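Local coordinates for protein alpha,alpha-trehalose-phosphate synthase (UDP-forming) (Burkholderia xenovorans, PDB 5V0T) that belongs to glycosyltransferase family 20 and has the GT-B fold, with UDP and 6-O-phosphono-alpha-D-glucopyranose held in the cleft between its two Rossmann-like domains, at residues Asn17-Ile22 and Val70-Ile75; Leu32-Tyr37 and Met378-Lys383; Thr196-Arg201 and Ala405-Asp410; Tyr385-Asp390 and Val447-Asn452. All coordinates share one frame; numbering follows the deposited sequence.

Contact 1: Asn17-Ile22 and Val70-Ile75; sequences NRVAPI and VTFATI. With G6P (6-O-phosphono-alpha-D-glucopyranose), chain J.
Val19 and Phe72 carry the hydrophobic part of this contact, where the loop after strand 12-16 passes strand 70-78. Val19 CG1 lies 3.6 Å from Phe72 CD2, in the plane of the ring and at its edge, so the valine abuts the rim and leaves both faces alone. Val70 CG1, from the same strand, sits above one face near the rim. The Val19 branch reaches the ring because CG1 is anti to the backbone N (chi1 -179°), while CG2 lies beside that nitrogen. Thr74 offers its methyl on the neighbouring flank: Thr74 CG2 is 4.1 Å from Val19 CG1, a looser approach. No hydrogen bond joins the two segments, and Trp47 of strand 45-48 also packs on Val19 and Ala20.

One residue earlier, Arg18 turns to the ligand. Its CB is 3.3 Å from O4 of G6P, and Arg18 CG follows at 3.7 Å from O3P of G6P. The chain then bends at chi2 and chi3, with Arg18 CD 3.9 Å from G6P O3P, which brings the guanidinium round to the phosphate. Arg18 NE donates to G6P O3P at 2.9 Å (149°) and Arg18 NH2 to G6P O1P at 2.9 Å (158°). The phosphorus lies in the guanidinium plane, at its edge, and two N-H groups gripping two oxygens limit rotation of the phosphate. Tyr86, Asp140 and Arg315 also bind this ligand. The arrangement is that of a GT-B N-terminal domain, where the loop following a first beta strand lines the ligand cleft.

Contact 2: Leu32-Tyr37 and Met378-Lys383; sequences LAVGVY and MNLVAK. With UDP (uridine-5'-diphosphate), chain I; G6P (6-O-phosphono-alpha-D-glucopyranose), chain J.
Helix 31-43 passes the N-terminal end of helix 380-388 with Gly35 and Leu380 as the nearest backbone points, their CA atoms 8.3 Å apart. This is the cleft of a GT-B fold, where one helix of each Rossmann-like domain faces the other with UDP lodged beside them. Only 82 Å² is buried between the segments, and a single leucine methyl does most of the touching. Leu380 CD1 comes within 4.1 Å of Val34 CG1 and 4.2 Å of Gly35 N; the side chains of Leu380 and Val34 slide past each other in opposite directions. Leu380 CG lies anti to its carbonyl carbon, and the extended chain beyond it carries CD1 across to the first helix, where glycine leaves the backbone approachable.

UDP links the two segments further. Val34 CG2 touches O3' of UDP at 3.5 Å, and the UDP alpha-phosphate sits over the start of helix 380-388: Leu380 N donates to UDP O2A at 2.7 Å in an almost straight bond (175°), and Val381 N reaches UDP O1A at 3.2 Å (159°). Amides at a helix N terminus meeting a phosphate would probably also gain from the helix dipole. Arg277 and Lys282 bring further donors to UDP. Separately, Leu32 CD1 is 3.5 Å from O3 of G6P, a ligand that meets helix 31-43 here.

Asn379 holds the N-cap position, its ND2 hydrogen-bonded to Asp376 OD2 and its OD1 accepting from Ala382 N at 2.8 Å, with that donor in the carbonyl plane and a C=O...N angle of 156°.

Contact 3: Thr196-Arg201 and Ala405-Asp410; sequences TAPDLR and AAQELD
Thr196 and Gln407 meet at the more buried end of this small contact, with their CA atoms 7.5 Å apart. Thr196, buried just before helix 197-209, sets its methyl CG2 4.1 Å from Gln407 CG, and its CB is nearly as close, so the threonine rests on the middle of the glutamine chain and not on the amide. The two side chains cross at about a right angle. The methyl is placed there because OG1 takes the position between the backbone N and the carbonyl carbon (chi1 67°), from which Thr196 OG1 donates to Asp199 OD2 at 2.6 Å. That hydroxyl arrives from above the carboxylate plane, 64° out of it. Thr196 stands at the N-cap position, and Asp199 OD2 also takes its amide, Thr196 N, at 3.1 Å in a weak bond (129°).

The solvent side differs in burial and chemistry, not in spacing. Gln407 is exposed and bends at chi2, which swings its amide toward the partly exposed ring of Pro198. Gln407 NE2 stands the same 4.1 Å from Pro198 CD, a loose polar-on-apolar approach, and no hydrogen bond crosses between the segments.

Around the contact, Asp199 and Leu200 pack on Phe194 of strand 191-194, in the N-terminal sheet. The other segment leaves strand 396-400 of the C-terminal sheet through a 3-10 turn: Ala406 touches Leu399, Leu409 packs on Met445, Gln448 and Leu449 of helix 435-451, and Glu408 forms a salt bridge with Lys383 of helix 380-388. The contact therefore spans the two domains.

Contact 4: Tyr385-Asp390 and Val447-Asn452; sequences YVSAQD and VQLREN
Two helix ends lie side by side here, the last turn of helix 380-388 and that of helix 435-451, with Ser387 and Leu449 nearest at 8.0 Å between CA atoms. Leu449 supplies the touching atom. Leu449 CD1 lies 3.8 Å from Val386 CG1 and 3.7 Å from Ser387 OG, one methyl meeting two consecutive residues of the neighbouring helix. CG of Leu449 is anti to the carbonyl carbon (chi1 -62°) and the Leu449 side chain leaves its backbone toward the other helix, while Val386 presents CG1, the branch that stands anti to its backbone N.

Although Ser387 OG sits beside that methyl, its polar bond goes to Lys383 O, one turn back, so the hydroxyl is satisfied within its own helix in a buried setting. Both helices belong to the C-terminal Rossmann-like domain of the GT-B fold, and Pro243 and Ile246 of helix 243-252 also pack on Ser387.

A side-chain amide turns back onto a backbone carbonyl near each helix end. Gln389 NE2 donates to Tyr385 O at 3.0 Å (164°), the donor tilted 31° from the carbonyl plane, and the same nitrogen rests above one face of the Tyr385 ring, near its rim; Phe363 O is a second acceptor for it. Asn452 ND2 reaches Gln448 O at 2.9 Å, in the carbonyl plane and on a lone pair.

How the contacts relate
From the N terminus, residues 17-22 and 32-37 flank the G6P end of the cleft, and contact 1 closes first, when strand 70-78 returns to the loop of 17-22. Contact 2 opens inside that span and closes only at 378-383, so it crosses contact 1. Contact 3, opened by 196-201, crosses contact 2 and closes at 405-410; contact 4 opens between 378-383 and 405-410 and closes last, crossing contact 3. Contacts 2 and 4 follow in series on helix 380-388. Contact 1 stays within the N-terminal domain, contact 4 within the C-terminal one, and contacts 2 and 3 join the two, coupled by a probable hydrogen bond between Met378 O and Ala405 N.

Contact 1: Asn17-Ile22 and Val70-Ile75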
# COMPACT_ATOMS: atom_id res chain seq x y z
N ASN A 17 -10.85 -6.96 -2.41
CA ASN A 17 -10.53 -7.92 -3.45
C ASN A 17 -9.54 -8.95 -2.93
O ASN A 17 -9.84 -10.15 -2.87
CB ASN A 17 -9.96 -7.22 -4.68
CG ASN A 17 -9.80 -8.18 -5.85
OD1 ASN A 17 -10.77 -8.75 -6.33
ND2 ASN A 17 -8.56 -8.39 -6.27
N ARG A 18 -8.35 -8.49 -2.55
CA ARG A 18 -7.31 -9.37 -2.03
C ARG A 18 -7.62 -9.72 -0.58
O ARG A 18 -7.90 -8.84 0.24
CB ARG A 18 -5.94 -8.69 -2.13
CG ARG A 18 -4.79 -9.56 -1.60
CD ARG A 18 -4.61 -10.80 -2.47
NE ARG A 18 -3.97 -10.50 -3.75
CZ ARG A 18 -3.87 -11.36 -4.76
NH1 ARG A 18 -4.41 -12.57 -4.65
NH2 ARG A 18 -3.25 -11.02 -5.88
N VAL A 19 -7.57 -11.01 -0.27
CA VAL A 19 -7.82 -11.51 1.08
C VAL A 19 -6.54 -12.19 1.56
O VAL A 19 -5.84 -12.83 0.78
CB VAL A 19 -9.02 -12.49 1.10
CG1 VAL A 19 -9.29 -12.98 2.50
CG2 VAL A 19 -10.27 -11.79 0.54
N ALA A 20 -6.24 -12.03 2.85
CA ALA A 20 -5.00 -12.57 3.40
C ALA A 20 -4.93 -14.08 3.18
O ALA A 20 -5.96 -14.76 3.16
CB ALA A 20 -4.88 -12.27 4.89
N PRO A 21 -3.72 -14.64 3.00
CA PRO A 21 -3.61 -16.06 2.63
C PRO A 21 -4.03 -16.97 3.78
O PRO A 21 -3.60 -16.79 4.92
CB PRO A 21 -2.13 -16.22 2.28
CG PRO A 21 -1.44 -15.17 3.09
CD PRO A 21 -2.40 -14.01 3.18
N ILE A 22 -4.88 -17.94 3.46
CA ILE A 22 -5.44 -18.83 4.47
C ILE A 22 -5.18 -20.29 4.11
O ILE A 22 -4.07 -20.80 4.26
CB ILE A 22 -6.94 -18.57 4.67
N VAL A 70 -11.94 -14.88 13.00
CA VAL A 70 -12.25 -14.37 11.68
C VAL A 70 -12.92 -15.46 10.86
O VAL A 70 -12.46 -16.61 10.82
CB VAL A 70 -10.99 -13.84 10.96
CG1 VAL A 70 -11.33 -13.39 9.54
CG2 VAL A 70 -10.41 -12.69 11.74
N THR A 71 -14.02 -15.11 10.20
CA THR A 71 -14.67 -15.97 9.23
C THR A 71 -14.28 -15.49 7.83
O THR A 71 -14.56 -14.35 7.46
CB THR A 71 -16.19 -15.92 9.39
OG1 THR A 71 -16.53 -16.35 10.72
CG2 THR A 71 -16.86 -16.84 8.38
N PHE A 72 -13.60 -16.36 7.07
CA PHE A 72 -13.24 -16.03 5.70
C PHE A 72 -14.33 -16.52 4.75
O PHE A 72 -14.78 -17.66 4.84
CB PHE A 72 -11.88 -16.63 5.34
CG PHE A 72 -10.72 -15.97 6.04
CD1 PHE A 72 -10.29 -16.43 7.28
CD2 PHE A 72 -10.07 -14.90 5.47
CE1 PHE A 72 -9.22 -15.82 7.93
CE2 PHE A 72 -8.99 -14.29 6.12
CZ PHE A 72 -8.57 -14.75 7.35
N ALA A 73 -14.77 -15.64 3.86
CA ALA A 73 -15.79 -15.98 2.87
C ALA A 73 -15.23 -15.56 1.52
O ALA A 73 -15.21 -14.37 1.19
CB ALA A 73 -17.13 -15.30 3.18
N THR A 74 -14.71 -16.53 0.76
CA THR A 74 -13.97 -16.20 -0.45
C THR A 74 -14.54 -16.96 -1.64
O THR A 74 -15.19 -18.01 -1.49
CB THR A 74 -12.48 -16.50 -0.29
OG1 THR A 74 -12.30 -17.88 0.04
CG2 THR A 74 -11.87 -15.64 0.82
N ILE A 75 -14.29 -16.42 -2.82
CA ILE A 75 -14.85 -16.96 -4.06
C ILE A 75 -13.87 -16.70 -5.19
O ILE A 75 -13.18 -15.67 -5.22
CB ILE A 75 -16.24 -16.35 -4.33
CG1 ILE A 75 -16.98 -17.14 -5.43
CG2 ILE A 75 -16.14 -14.86 -4.66
CD1 ILE A 75 -18.50 -16.89 -5.47
C1 G6P J . -1.82 -2.52 -2.86
C2 G6P J . -3.32 -2.33 -3.03
C3 G6P J . -4.07 -3.56 -2.51
C4 G6P J . -3.53 -4.81 -3.20
C5 G6P J . -2.02 -4.90 -3.00
C6 G6P J . -1.46 -6.17 -3.64
O1 G6P J . -1.58 -2.63 -1.46
O2 G6P J . -3.73 -1.13 -2.36
O3 G6P J . -5.46 -3.38 -2.83
O4 G6P J . -4.15 -5.99 -2.63
O5 G6P J . -1.39 -3.72 -3.52
O6 G6P J . -1.83 -6.22 -5.03
P G6P J . -2.66 -7.48 -5.59
O1P G6P J . -1.70 -8.64 -5.61
O2P G6P J . -3.15 -7.03 -6.93
O3P G6P J . -3.77 -7.69 -4.58

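Contact 2: Leu32-Tyr37 and Met378-Lys383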
# COMPACT_ATOMS: atom_id res chain seq x y z
N LEU A 32 -2.50 -3.82 1.98
CA LEU A 32 -3.91 -3.97 2.34
C LEU A 32 -4.12 -5.24 3.16
O LEU A 32 -4.69 -5.21 4.25
CB LEU A 32 -4.80 -3.97 1.08
CG LEU A 32 -6.32 -4.14 1.33
CD1 LEU A 32 -7.15 -3.47 0.25
CD2 LEU A 32 -6.77 -5.64 1.49
N ALA A 33 -3.66 -6.38 2.64
CA ALA A 33 -3.92 -7.65 3.33
C ALA A 33 -3.27 -7.65 4.70
O ALA A 33 -3.84 -8.17 5.67
CB ALA A 33 -3.41 -8.83 2.49
N VAL A 34 -2.07 -7.08 4.81
CA VAL A 34 -1.36 -7.03 6.08
C VAL A 34 -2.12 -6.16 7.07
O VAL A 34 -2.38 -6.56 8.22
CB VAL A 34 0.08 -6.53 5.87
CG1 VAL A 34 0.71 -6.17 7.22
CG2 VAL A 34 0.93 -7.60 5.18
N GLY A 35 -2.48 -4.95 6.66
CA GLY A 35 -3.08 -4.02 7.59
C GLY A 35 -4.49 -4.42 7.98
O GLY A 35 -4.86 -4.31 9.15
N VAL A 36 -5.29 -4.87 7.01
CA VAL A 36 -6.66 -5.28 7.32
C VAL A 36 -6.66 -6.46 8.28
O VAL A 36 -7.45 -6.50 9.24
CB VAL A 36 -7.44 -5.58 6.02
CG1 VAL A 36 -8.76 -6.25 6.35
CG2 VAL A 36 -7.68 -4.32 5.25
N TYR A 37 -5.77 -7.43 8.07
CA TYR A 37 -5.74 -8.58 8.97
C TYR A 37 -5.30 -8.18 10.38
O TYR A 37 -5.85 -8.69 11.36
CB TYR A 37 -4.83 -9.68 8.43
CG TYR A 37 -4.92 -10.94 9.25
CD1 TYR A 37 -6.09 -11.70 9.27
CD2 TYR A 37 -3.87 -11.36 10.05
CE1 TYR A 37 -6.19 -12.85 10.04
CE2 TYR A 37 -3.96 -12.51 10.82
CZ TYR A 37 -5.12 -13.25 10.81
OH TYR A 37 -5.21 -14.38 11.58
N MET A 378 0.27 4.97 1.39
CA MET A 378 0.82 5.07 2.74
C MET A 378 2.27 4.61 2.74
O MET A 378 3.18 5.42 2.99
CB MET A 378 -0.01 4.25 3.74
CG MET A 378 0.50 4.30 5.20
SD MET A 378 0.75 5.98 5.84
CE MET A 378 -0.89 6.69 5.70
N ASN A 379 2.46 3.32 2.44
CA ASN A 379 3.71 2.55 2.44
C ASN A 379 3.97 1.98 3.84
O ASN A 379 4.55 2.64 4.72
CB ASN A 379 4.93 3.35 1.94
CG ASN A 379 6.09 2.44 1.59
OD1 ASN A 379 6.70 1.84 2.47
ND2 ASN A 379 6.40 2.32 0.31
N LEU A 380 3.51 0.74 4.05
CA LEU A 380 3.73 0.10 5.34
C LEU A 380 5.19 -0.28 5.55
O LEU A 380 5.66 -0.32 6.70
CB LEU A 380 2.85 -1.15 5.46
CG LEU A 380 1.33 -0.94 5.56
CD1 LEU A 380 0.67 -2.29 5.84
CD2 LEU A 380 0.98 0.05 6.65
N VAL A 381 5.93 -0.54 4.47
CA VAL A 381 7.33 -0.92 4.61
C VAL A 381 8.11 0.17 5.33
O VAL A 381 8.96 -0.12 6.17
CB VAL A 381 7.94 -1.25 3.23
CG1 VAL A 381 9.49 -1.06 3.24
CG2 VAL A 381 7.55 -2.69 2.80
N ALA A 382 7.81 1.43 5.05
CA ALA A 382 8.48 2.52 5.76
C ALA A 382 8.22 2.43 7.26
O ALA A 382 9.14 2.62 8.07
CB ALA A 382 8.02 3.88 5.22
N LYS A 383 6.96 2.17 7.66
CA LYS A 383 6.63 2.10 9.08
C LYS A 383 7.23 0.85 9.71
O LYS A 383 7.69 0.89 10.86
CB LYS A 383 5.11 2.14 9.27
CG LYS A 383 4.50 3.46 8.78
CD LYS A 383 3.04 3.62 9.18
CE LYS A 383 2.53 5.02 8.84
NZ LYS A 383 1.13 5.20 9.32
N1 UDP I . 5.69 -7.79 2.18
C2 UDP I . 5.80 -9.13 2.51
N3 UDP I . 6.67 -9.85 1.75
C4 UDP I . 7.43 -9.38 0.70
C5 UDP I . 7.27 -7.98 0.41
C6 UDP I . 6.43 -7.25 1.15
O2 UDP I . 5.16 -9.65 3.41
O4 UDP I . 8.19 -10.17 0.11
C1' UDP I . 4.77 -6.97 2.97
C2' UDP I . 5.46 -5.83 3.71
O2' UDP I . 5.98 -6.30 4.94
C3' UDP I . 4.29 -4.85 3.88
C4' UDP I . 3.49 -5.06 2.60
O4' UDP I . 3.85 -6.36 2.10
O3' UDP I . 3.48 -5.16 5.01
C5' UDP I . 3.71 -4.03 1.52
O5' UDP I . 2.87 -2.90 1.83
PA UDP I . 3.24 -1.44 1.34
O1A UDP I . 4.70 -1.12 1.60
O2A UDP I . 2.26 -0.52 1.95
O3A UDP I . 3.08 -1.47 -0.23
PB UDP I . 2.06 -2.15 -1.24
O1B UDP I . 0.74 -2.17 -0.47
O2B UDP I . 1.98 -1.12 -2.39
O3B UDP I . 2.53 -3.49 -1.67
C1 G6P J . -1.82 -2.52 -2.86
C2 G6P J . -3.32 -2.33 -3.03
C3 G6P J . -4.07 -3.56 -2.51
C4 G6P J . -3.53 -4.81 -3.20
C5 G6P J . -2.02 -4.90 -3.00
C6 G6P J . -1.46 -6.17 -3.64
O1 G6P J . -1.58 -2.63 -1.46
O2 G6P J . -3.73 -1.13 -2.36
O3 G6P J . -5.46 -3.38 -2.83
O4 G6P J . -4.15 -5.99 -2.63
O5 G6P J . -1.39 -3.72 -3.52
O6 G6P J . -1.83 -6.22 -5.03
P G6P J . -2.66 -7.48 -5.59
O1P G6P J . -1.70 -8.64 -5.61
O2P G6P J . -3.15 -7.03 -6.93
O3P G6P J . -3.77 -7.69 -4.58

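Contact 3: Thr196-Arg201 and Ala405-Asp410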
# COMPACT_ATOMS: atom_id res chain seq x y z
N THR A 196 -4.71 10.23 3.69
CA THR A 196 -4.08 11.45 4.16
C THR A 196 -4.93 12.68 3.84
O THR A 196 -5.87 12.62 3.04
CB THR A 196 -2.69 11.66 3.54
OG1 THR A 196 -2.83 11.89 2.13
CG2 THR A 196 -1.77 10.43 3.80
N ALA A 197 -4.59 13.80 4.48
CA ALA A 197 -5.30 15.05 4.22
C ALA A 197 -5.27 15.47 2.75
O ALA A 197 -6.30 15.93 2.25
CB ALA A 197 -4.76 16.15 5.14
N PRO A 198 -4.16 15.34 2.01
CA PRO A 198 -4.22 15.71 0.59
C PRO A 198 -5.12 14.81 -0.23
O PRO A 198 -5.70 15.28 -1.22
CB PRO A 198 -2.75 15.62 0.15
CG PRO A 198 -1.96 15.83 1.42
CD PRO A 198 -2.77 15.12 2.46
N ASP A 199 -5.27 13.54 0.15
CA ASP A 199 -6.22 12.66 -0.53
C ASP A 199 -7.64 13.17 -0.35
O ASP A 199 -8.40 13.30 -1.32
CB ASP A 199 -6.10 11.23 0.02
CG ASP A 199 -4.75 10.62 -0.27
OD1 ASP A 199 -4.33 10.67 -1.45
OD2 ASP A 199 -4.09 10.13 0.68
N LEU A 200 -8.00 13.49 0.89
CA LEU A 200 -9.32 14.03 1.17
C LEU A 200 -9.54 15.36 0.45
O LEU A 200 -10.63 15.62 -0.08
CB LEU A 200 -9.49 14.19 2.68
CG LEU A 200 -10.78 14.87 3.14
CD1 LEU A 200 -12.01 13.97 2.85
CD2 LEU A 200 -10.68 15.21 4.63
N ARG A 201 -8.52 16.22 0.44
CA ARG A 201 -8.63 17.50 -0.26
C ARG A 201 -8.89 17.29 -1.75
O ARG A 201 -9.70 18.00 -2.35
CB ARG A 201 -7.36 18.32 -0.03
CG ARG A 201 -7.43 19.77 -0.52
CD ARG A 201 -6.27 20.61 0.02
NE ARG A 201 -4.97 20.18 -0.51
CZ ARG A 201 -3.97 19.72 0.24
NH1 ARG A 201 -4.12 19.64 1.56
NH2 ARG A 201 -2.82 19.36 -0.31
N ALA A 405 3.01 7.94 4.19
CA ALA A 405 3.69 7.92 5.49
C ALA A 405 4.54 9.16 5.74
O ALA A 405 4.84 9.47 6.90
CB ALA A 405 4.56 6.67 5.60
N ALA A 406 4.94 9.89 4.69
CA ALA A 406 5.74 11.10 4.90
C ALA A 406 4.96 12.19 5.62
O ALA A 406 5.58 13.10 6.18
CB ALA A 406 6.26 11.66 3.57
N GLN A 407 3.63 12.14 5.59
CA GLN A 407 2.85 13.16 6.31
C GLN A 407 3.02 13.04 7.82
O GLN A 407 2.76 14.02 8.53
CB GLN A 407 1.37 13.07 5.96
CG GLN A 407 1.02 13.37 4.51
CD GLN A 407 1.27 14.81 4.13
OE1 GLN A 407 2.09 15.09 3.25
NE2 GLN A 407 0.57 15.72 4.77
N GLU A 408 3.45 11.89 8.35
CA GLU A 408 3.58 11.74 9.79
C GLU A 408 4.99 11.40 10.26
O GLU A 408 5.28 11.65 11.43
CB GLU A 408 2.58 10.70 10.33
CG GLU A 408 2.46 9.39 9.55
CD GLU A 408 1.13 8.61 9.82
OE1 GLU A 408 0.51 8.73 10.90
OE2 GLU A 408 0.72 7.85 8.92
N LEU A 409 5.87 10.88 9.40
CA LEU A 409 7.17 10.37 9.83
C LEU A 409 8.22 11.47 9.73
O LEU A 409 9.04 11.50 8.81
CB LEU A 409 7.58 9.15 9.01
CG LEU A 409 6.73 7.91 9.22
CD1 LEU A 409 7.36 6.71 8.49
CD2 LEU A 409 6.60 7.64 10.72
N ASP A 410 8.23 12.35 10.74
CA ASP A 410 9.10 13.53 10.69
C ASP A 410 10.58 13.17 10.76
O ASP A 410 11.42 13.91 10.23
CB ASP A 410 8.76 14.48 11.83
CG ASP A 410 7.62 15.42 11.49
OD1 ASP A 410 7.50 15.79 10.30
OD2 ASP A 410 6.85 15.77 12.40

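Contact 4: Tyr385-Asp390 and Val447-Asn452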
# COMPACT_ATOMS: atom_id res chain seq x y z
N TYR A 385 10.05 -0.68 8.63
CA TYR A 385 11.50 -0.48 8.75
C TYR A 385 11.83 0.26 10.04
O TYR A 385 12.71 -0.15 10.80
CB TYR A 385 12.07 0.27 7.53
CG TYR A 385 13.51 0.65 7.76
CD1 TYR A 385 14.53 -0.28 7.54
CD2 TYR A 385 13.86 1.90 8.27
CE1 TYR A 385 15.87 0.04 7.81
CE2 TYR A 385 15.20 2.23 8.55
CZ TYR A 385 16.19 1.29 8.30
OH TYR A 385 17.51 1.60 8.56
N VAL A 386 11.13 1.36 10.31
CA VAL A 386 11.41 2.12 11.52
C VAL A 386 11.14 1.27 12.76
O VAL A 386 11.93 1.25 13.71
CB VAL A 386 10.59 3.42 11.53
CG1 VAL A 386 10.67 4.06 12.91
CG2 VAL A 386 11.08 4.37 10.44
N SER A 387 10.00 0.56 12.76
CA SER A 387 9.60 -0.25 13.91
C SER A 387 10.60 -1.36 14.22
O SER A 387 10.73 -1.75 15.38
CB SER A 387 8.22 -0.86 13.65
OG SER A 387 7.21 0.13 13.56
N ALA A 388 11.28 -1.88 13.20
CA ALA A 388 12.18 -3.01 13.41
C ALA A 388 13.48 -2.61 14.10
O ALA A 388 14.19 -3.49 14.60
CB ALA A 388 12.50 -3.67 12.06
N GLN A 389 13.82 -1.32 14.11
CA GLN A 389 15.16 -0.89 14.49
C GLN A 389 15.45 -1.18 15.96
O GLN A 389 14.57 -1.16 16.82
CB GLN A 389 15.36 0.60 14.22
CG GLN A 389 15.31 0.94 12.73
CD GLN A 389 16.24 0.05 11.93
OE1 GLN A 389 17.46 0.05 12.15
NE2 GLN A 389 15.67 -0.76 11.03
N ASP A 390 16.72 -1.47 16.22
CA ASP A 390 17.21 -1.53 17.60
C ASP A 390 17.36 -0.10 18.10
O ASP A 390 18.16 0.66 17.55
CB ASP A 390 18.54 -2.27 17.64
CG ASP A 390 19.17 -2.33 19.03
OD1 ASP A 390 18.61 -1.79 20.01
OD2 ASP A 390 20.25 -2.95 19.12
N VAL A 447 7.17 7.16 18.72
CA VAL A 447 6.05 7.80 19.41
C VAL A 447 4.87 7.96 18.46
O VAL A 447 3.73 7.59 18.78
CB VAL A 447 6.48 9.14 20.01
CG1 VAL A 447 5.28 9.90 20.56
CG2 VAL A 447 7.51 8.90 21.12
N GLN A 448 5.13 8.48 17.25
CA GLN A 448 4.07 8.67 16.27
C GLN A 448 3.41 7.34 15.92
O GLN A 448 2.18 7.22 15.94
CB GLN A 448 4.64 9.33 15.01
CG GLN A 448 3.60 9.93 14.05
CD GLN A 448 2.72 8.88 13.36
OE1 GLN A 448 3.21 7.83 12.93
NE2 GLN A 448 1.42 9.17 13.26
N LEU A 449 4.22 6.34 15.58
CA LEU A 449 3.69 5.03 15.19
C LEU A 449 2.91 4.37 16.32
O LEU A 449 1.93 3.67 16.06
CB LEU A 449 4.83 4.12 14.75
CG LEU A 449 5.62 4.60 13.54
CD1 LEU A 449 6.88 3.77 13.36
CD2 LEU A 449 4.75 4.53 12.30
N ARG A 450 3.33 4.57 17.57
CA ARG A 450 2.63 3.97 18.71
C ARG A 450 1.29 4.64 18.96
O ARG A 450 0.29 3.96 19.23
CB ARG A 450 3.48 4.06 19.97
CG ARG A 450 4.50 2.98 20.09
CD ARG A 450 5.14 2.97 21.46
NE ARG A 450 6.40 2.24 21.39
CZ ARG A 450 7.58 2.82 21.38
NH1 ARG A 450 7.66 4.14 21.47
NH2 ARG A 450 8.68 2.09 21.31
N GLU A 451 1.25 5.97 18.90
CA GLU A 451 -0.00 6.67 19.18
C GLU A 451 -1.00 6.51 18.04
O GLU A 451 -2.20 6.68 18.26
CB GLU A 451 0.27 8.15 19.44
CG GLU A 451 1.16 8.42 20.65
CD GLU A 451 1.30 9.90 20.99
OE1 GLU A 451 1.82 10.21 22.09
OE2 GLU A 451 0.89 10.76 20.17
N ASN A 452 -0.52 6.18 16.85
CA ASN A 452 -1.39 6.09 15.68
C ASN A 452 -1.26 4.71 15.05
O ASN A 452 -0.99 4.58 13.85
CB ASN A 452 -1.05 7.22 14.71
CG ASN A 452 -1.16 8.59 15.37
OD1 ASN A 452 -2.26 9.14 15.50
ND2 ASN A 452 -0.04 9.13 15.83